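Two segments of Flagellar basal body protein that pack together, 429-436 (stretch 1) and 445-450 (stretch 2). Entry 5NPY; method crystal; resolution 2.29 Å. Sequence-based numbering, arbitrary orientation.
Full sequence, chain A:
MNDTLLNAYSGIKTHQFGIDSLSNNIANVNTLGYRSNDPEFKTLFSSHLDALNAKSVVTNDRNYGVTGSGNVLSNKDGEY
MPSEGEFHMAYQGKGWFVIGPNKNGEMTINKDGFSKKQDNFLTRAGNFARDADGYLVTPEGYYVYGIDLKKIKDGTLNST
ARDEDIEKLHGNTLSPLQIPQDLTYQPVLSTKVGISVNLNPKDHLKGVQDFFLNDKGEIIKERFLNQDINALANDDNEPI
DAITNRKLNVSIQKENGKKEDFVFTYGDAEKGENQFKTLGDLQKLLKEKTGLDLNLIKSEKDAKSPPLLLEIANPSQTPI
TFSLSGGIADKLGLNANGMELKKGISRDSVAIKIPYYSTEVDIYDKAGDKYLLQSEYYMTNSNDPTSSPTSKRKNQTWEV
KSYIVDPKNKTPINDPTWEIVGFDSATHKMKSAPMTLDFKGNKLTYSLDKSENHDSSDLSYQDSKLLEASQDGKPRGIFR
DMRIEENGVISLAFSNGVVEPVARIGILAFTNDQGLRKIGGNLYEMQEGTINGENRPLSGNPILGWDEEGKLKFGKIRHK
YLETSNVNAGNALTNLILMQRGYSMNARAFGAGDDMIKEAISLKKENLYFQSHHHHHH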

# COMPACT_ATOMS: atom_id res chain seq x y z
N LYS A 429 -6.25 6.58 -13.41
CA LYS A 429 -5.51 6.74 -12.16
C LYS A 429 -6.31 7.56 -11.17
O LYS A 429 -7.01 8.50 -11.54
N MET A 430 -6.19 7.19 -9.89
CA MET A 430 -6.87 7.90 -8.82
C MET A 430 -6.28 9.30 -8.58
O MET A 430 -5.07 9.50 -8.65
N LYS A 431 -7.16 10.23 -8.20
CA LYS A 431 -6.84 11.63 -7.88
C LYS A 431 -7.23 11.88 -6.43
O LYS A 431 -8.42 11.95 -6.11
N SER A 432 -6.26 12.02 -5.54
CA SER A 432 -6.59 12.17 -4.13
C SER A 432 -5.38 12.73 -3.39
O SER A 432 -4.26 12.72 -3.90
N ALA A 433 -5.63 13.19 -2.17
CA ALA A 433 -4.62 13.81 -1.34
C ALA A 433 -4.40 12.98 -0.09
O ALA A 433 -5.37 12.49 0.50
N PRO A 434 -3.16 12.85 0.36
CA PRO A 434 -2.90 12.05 1.57
C PRO A 434 -3.58 12.65 2.80
O PRO A 434 -3.92 13.84 2.85
N MET A 435 -3.82 11.80 3.79
CA MET A 435 -4.54 12.22 4.98
C MET A 435 -3.71 11.89 6.21
O MET A 435 -2.72 11.15 6.14
N THR A 436 -4.12 12.46 7.34
CA THR A 436 -3.42 12.25 8.61
C THR A 436 -4.35 11.58 9.60
O THR A 436 -5.39 12.14 9.97
N THR A 445 0.72 9.09 8.06
CA THR A 445 0.32 9.64 6.76
C THR A 445 -0.24 8.51 5.89
O THR A 445 0.49 7.57 5.56
N TYR A 446 -1.51 8.62 5.49
CA TYR A 446 -2.20 7.57 4.74
C TYR A 446 -2.54 8.09 3.34
O TYR A 446 -3.20 9.13 3.22
N SER A 447 -2.09 7.38 2.31
CA SER A 447 -2.34 7.75 0.91
C SER A 447 -3.10 6.64 0.20
O SER A 447 -2.66 5.47 0.19
N LEU A 448 -4.23 7.00 -0.39
CA LEU A 448 -5.12 6.04 -1.02
C LEU A 448 -4.78 5.77 -2.49
O LEU A 448 -5.47 4.98 -3.12
N ASP A 449 -3.75 6.41 -3.05
CA ASP A 449 -3.74 6.58 -4.50
C ASP A 449 -2.65 5.80 -5.20
O ASP A 449 -2.70 5.72 -6.43
N LYS A 450 -1.68 5.27 -4.48
CA LYS A 450 -0.65 4.40 -5.04
C LYS A 450 0.17 3.84 -3.88
O LYS A 450 0.19 4.40 -2.78

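The two stretches run nearly antiparallel and make a contact of two kinds, a short antiparallel β pairing at one end and, at the other, a looser seam in which methionine and leucine side chains pack together while waters bridge the separated backbones. The pairing centres on Met435 and Tyr446, whose backbones exchange two hydrogen bonds, Met435 N to Tyr446 O at 2.8 Å and Tyr446 N to Met435 O at 2.9 Å. Both are close to linear, and they place these two side chains on the same buried face of the sheet.

On that face Met435 is the main apolar link. Its chi angles are p, t and p, and although its CA-to-CB bond follows the sheet face, the end of the chain comes nearer to stretch 2. The terminal methyl CE of Met435 thereby lies 3.6 Å from CD1 of Tyr446 and also 3.6 Å from CD1 of Leu448, touching both residues at once. The sulfur SD of Met435 sits 5.2 Å from the centroid of the Tyr446 ring, in an oblique approach. Tyr446 itself adopts a t chi1, and its OH is hydrogen-bonded elsewhere in the structure.

Thr436 and Thr445 form the next, non-hydrogen-bonded pair, with their side chains on the other face. Thr445, with chi1 m, extends CG2 to 4.0 Å from CB of Pro434. Pro434 CB also lies 3.3 Å from OG of Ser447, whose chi1 is also m.

Beyond the pairing, Met430, Ser432, Leu448 and Asp449 all point toward the opposing stretch. Met430 is extended through chi1 and chi2, both t, which carries SD to 3.1 Å from the backbone O of Leu448 and 3.9 Å from its CB. Leu448 (m, t) thus meets both Met430 and Met435. Ser432, with chi1 p, brings OG to 3.3 Å from CB of Asp449.

Here waters supply the polar links. Water 1 donates to Met430 O (3.2 Å) and Asp449 O (2.8 Å), joining the two main chains. Water 2 accepts from Ser432 N at 3.0 Å and lies 2.9 Å from Asp449 OD1, while water 4 makes weak hydrogen bonds to Ser432 O (3.1 Å) and Asp449 OD2 (3.0 Å). The carboxylate of Asp449, with chi1 p, therefore reaches the backbone of Ser432 through solvent. Water 3 accepts from Leu448 N at 2.9 Å and hydrogen-bonds to Ser432 OG at 3.0 Å, filling the gap where direct strand pairing has ceased.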

# COMPACT_ATOMS: atom_id res chain seq x y z
CB LYS A 429 -4.15 7.41 -12.39
CG LYS A 429 -3.27 6.75 -13.47
CD LYS A 429 -2.80 5.35 -13.07
CE LYS A 429 -1.75 4.83 -14.05
NZ LYS A 429 -1.43 3.39 -13.84
CB MET A 430 -6.79 7.09 -7.52
CG MET A 430 -7.67 7.61 -6.38
SD MET A 430 -7.35 6.91 -4.72
CE MET A 430 -8.62 5.59 -4.79
CB LYS A 431 -7.62 12.58 -8.79
CG LYS A 431 -7.16 12.70 -10.24
CD LYS A 431 -7.92 13.86 -10.90
CE LYS A 431 -7.18 14.48 -12.07
NZ LYS A 431 -6.14 15.45 -11.64
CB SER A 432 -7.02 10.84 -3.50
OG SER A 432 -5.93 9.94 -3.46
CB ALA A 433 -5.04 15.24 -0.93
CB PRO A 434 -1.37 12.10 1.69
CG PRO A 434 -1.01 13.42 1.05
CD PRO A 434 -1.97 13.59 -0.10
CB MET A 435 -5.95 11.59 5.03
CG MET A 435 -6.04 10.18 5.65
SD MET A 435 -7.58 9.32 5.19
CE MET A 435 -7.04 8.67 3.59
CB THR A 436 -2.88 13.56 9.21
OG1 THR A 436 -1.85 14.07 8.35
CG2 THR A 436 -2.28 13.28 10.61
CB THR A 445 1.52 10.28 6.04
OG1 THR A 445 2.20 11.18 6.91
CG2 THR A 445 1.07 11.02 4.73
CB TYR A 446 -3.47 7.13 5.47
CG TYR A 446 -4.25 5.95 4.89
CD1 TYR A 446 -5.59 5.82 5.15
CD2 TYR A 446 -3.63 4.94 4.17
CE1 TYR A 446 -6.32 4.77 4.67
CE2 TYR A 446 -4.37 3.87 3.70
CZ TYR A 446 -5.71 3.79 3.95
OH TYR A 446 -6.48 2.75 3.49
CB SER A 447 -1.03 8.04 0.14
OG SER A 447 -0.30 9.12 0.71
CB LEU A 448 -6.56 6.53 -0.93
CG LEU A 448 -7.06 6.61 0.52
CD1 LEU A 448 -8.39 7.31 0.56
CD2 LEU A 448 -7.17 5.20 1.17
CB ASP A 449 -3.63 8.07 -4.88
CG ASP A 449 -2.32 8.69 -4.43
OD1 ASP A 449 -1.80 9.55 -5.18
OD2 ASP A 449 -1.81 8.33 -3.34
CB LYS A 450 0.27 5.13 -6.01
CG LYS A 450 1.25 6.13 -5.31
CD LYS A 450 2.08 6.89 -6.35
CE LYS A 450 3.06 7.86 -5.70
NZ LYS A 450 2.36 9.03 -5.08
O HOH W 1 -2.97 7.12 -8.87
O HOH W 2 -3.59 11.30 -6.68
O HOH W 3 -5.02 9.79 -0.57
O HOH W 4 -2.69 10.85 -1.92